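N-terminal acetyltransferase B complex subunit MDM20 (Candida albicans, PDB 5K04) probably serves as the non-catalytic auxiliary subunit that pairs with NAT3 in the NatB complex, which acetylates protein N-termini. Local coordinates at residues I542-Y546 with K575-L579. Residue numbers count along the deposited sequence, not the author numbering.
Sequences IVSDY and KLKLL
A lysine laid across the hollow of a loop, its ammonium group met by backbone carbonyls, illustrates how a helix can be tied to a non-helical connection. Ile542 ends helix 539-542; Val543 (phi/psi -90/-10) turns the chain, and Ser544 to Tyr546 are extended, so that the phenol of Tyr546 (chi1 m) returns to the start: Tyr546 OH donates to Ile542 O at 2.6 Å and closes the bend. Into this hollow reaches Lys575 of helix 571-584; Lys575 CA and Ile542 CA, the nearest across the two segments, are 6.8 Å apart. The lysine runs straight at chi1 and chi2 (t, t), with Lys575 CG 3.4 Å from Tyr546 OH, and bends at chi3 (m), laying Lys575 CE over one face of the Tyr546 ring, 4.0 Å from the centroid, a CH-pi contact; Lys575 NZ, 4.8 Å from the same centroid, adds a cation-pi interaction. At the tip Lys575 NZ donates to Ser544 O at 2.6 Å, while Asp545 OD1, at 3.9 Å, makes a long salt bridge. Water 1 links Lys575 NZ (3.0 Å) to Val543 O (2.7 Å). Beside the lysine, Ile542 CG2 wedges between Leu578 CB and Leu579 CD2, each 3.9 Å away. In this all-helical, TPR-related subunit the contact fastens the loop to helix 571-584, with Asn509 of helix 506-521 against Ile542, Tyr546 and Leu578, and helix 591-601 meeting Val543 through Val596 and both Lys575 and Leu579 through Ile600.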
loop_
_atom_site.group_PDB
_atom_site.type_symbol
_atom_site.label_atom_id
_atom_site.label_comp_id
_atom_site.label_asym_id
_atom_site.label_seq_id
_atom_site.Cartn_x
_atom_site.Cartn_y
_atom_site.Cartn_z
ATOM N N ILE A 542 13.481 -5.441 -12.107
ATOM C CA ILE A 542 13.339 -4.262 -12.966
ATOM C C ILE A 542 12.631 -4.624 -14.270
ATOM O O ILE A 542 11.838 -3.840 -14.808
ATOM C CB ILE A 542 14.727 -3.650 -13.231
ATOM C CG1 ILE A 542 15.367 -3.163 -11.927
ATOM C CG2 ILE A 542 14.670 -2.567 -14.313
ATOM C CD1 ILE A 542 14.471 -2.344 -11.071
ATOM N N VAL A 543 12.902 -5.827 -14.782
ATOM C CA VAL A 543 12.382 -6.310 -16.061
ATOM C C VAL A 543 11.048 -7.033 -15.906
ATOM O O VAL A 543 10.382 -7.326 -16.914
ATOM C CB VAL A 543 13.482 -7.197 -16.686
ATOM C CG1 VAL A 543 13.022 -7.900 -17.949
ATOM C CG2 VAL A 543 14.705 -6.341 -16.987
ATOM N N SER A 544 10.627 -7.311 -14.673
ATOM C CA SER A 544 9.376 -8.001 -14.414
ATOM C C SER A 544 8.218 -7.011 -14.394
ATOM O O SER A 544 8.378 -5.807 -14.600
ATOM C CB SER A 544 9.447 -8.765 -13.093
ATOM O OG SER A 544 10.446 -9.760 -13.162
ATOM N N ASP A 545 7.026 -7.537 -14.158
ATOM C CA ASP A 545 5.844 -6.715 -14.005
ATOM C C ASP A 545 5.740 -6.257 -12.564
ATOM O O ASP A 545 5.955 -7.040 -11.629
ATOM C CB ASP A 545 4.604 -7.493 -14.422
ATOM C CG ASP A 545 4.549 -7.706 -15.923
ATOM O OD1 ASP A 545 4.806 -6.732 -16.661
ATOM O OD2 ASP A 545 4.279 -8.845 -16.353
ATOM N N TYR A 546 5.433 -4.975 -12.400
ATOM C CA TYR A 546 5.380 -4.328 -11.099
ATOM C C TYR A 546 3.983 -4.462 -10.497
ATOM O O TYR A 546 2.978 -4.453 -11.213
ATOM C CB TYR A 546 5.759 -2.847 -11.226
ATOM C CG TYR A 546 7.096 -2.553 -11.920
ATOM C CD1 TYR A 546 8.100 -3.517 -12.026
ATOM C CD2 TYR A 546 7.352 -1.298 -12.452
ATOM C CE1 TYR A 546 9.326 -3.226 -12.660
ATOM C CE2 TYR A 546 8.572 -0.999 -13.076
ATOM C CZ TYR A 546 9.548 -1.960 -13.175
ATOM O OH TYR A 546 10.729 -1.652 -13.809
ATOM N N LYS A 575 9.599 2.092 -15.944
ATOM C CA LYS A 575 10.403 0.910 -16.235
ATOM C C LYS A 575 11.530 1.229 -17.213
ATOM O O LYS A 575 12.665 0.763 -17.043
ATOM C CB LYS A 575 9.515 -0.206 -16.786
ATOM C CG LYS A 575 10.325 -1.460 -17.138
ATOM C CD LYS A 575 9.443 -2.623 -17.573
ATOM C CE LYS A 575 8.626 -3.172 -16.412
ATOM N NZ LYS A 575 8.001 -4.485 -16.748
ATOM N N LEU A 576 11.238 2.045 -18.234
ATOM C CA LEU A 576 12.232 2.347 -19.255
ATOM C C LEU A 576 13.353 3.203 -18.694
ATOM O O LEU A 576 14.520 3.031 -19.075
ATOM C CB LEU A 576 11.563 3.039 -20.440
ATOM C CG LEU A 576 10.659 2.143 -21.291
ATOM C CD1 LEU A 576 9.836 2.981 -22.288
ATOM C CD2 LEU A 576 11.509 1.111 -22.008
ATOM N N LYS A 577 13.013 4.143 -17.806
ATOM C CA LYS A 577 14.035 4.938 -17.138
ATOM C C LYS A 577 15.020 4.036 -16.417
ATOM O O LYS A 577 16.236 4.223 -16.512
ATOM C CB LYS A 577 13.391 5.920 -16.155
ATOM C CG LYS A 577 12.576 7.031 -16.816
ATOM C CD LYS A 577 13.392 7.830 -17.824
ATOM C CE LYS A 577 12.639 9.078 -18.288
ATOM N NZ LYS A 577 12.422 10.118 -17.206
ATOM N N LEU A 578 14.502 3.029 -15.702
ATOM C CA LEU A 578 15.370 2.129 -14.949
ATOM C C LEU A 578 16.209 1.269 -15.885
ATOM O O LEU A 578 17.384 1.006 -15.608
ATOM C CB LEU A 578 14.533 1.271 -14.006
ATOM C CG LEU A 578 13.719 2.099 -13.006
ATOM C CD1 LEU A 578 12.995 1.193 -12.031
ATOM C CD2 LEU A 578 14.611 3.077 -12.262
ATOM N N LEU A 579 15.633 0.846 -17.011
ATOM C CA LEU A 579 16.430 0.181 -18.038
ATOM C C LEU A 579 17.529 1.099 -18.550
ATOM O O LEU A 579 18.699 0.696 -18.630
ATOM C CB LEU A 579 15.538 -0.277 -19.184
ATOM C CG LEU A 579 14.500 -1.316 -18.748
ATOM C CD1 LEU A 579 13.617 -1.735 -19.910
ATOM C CD2 LEU A 579 15.206 -2.520 -18.170
HETATM O O HOH W 1 9.107 -6.119 -18.989
HETATM O O HOH W 2 5.283 -3.574 -14.941
#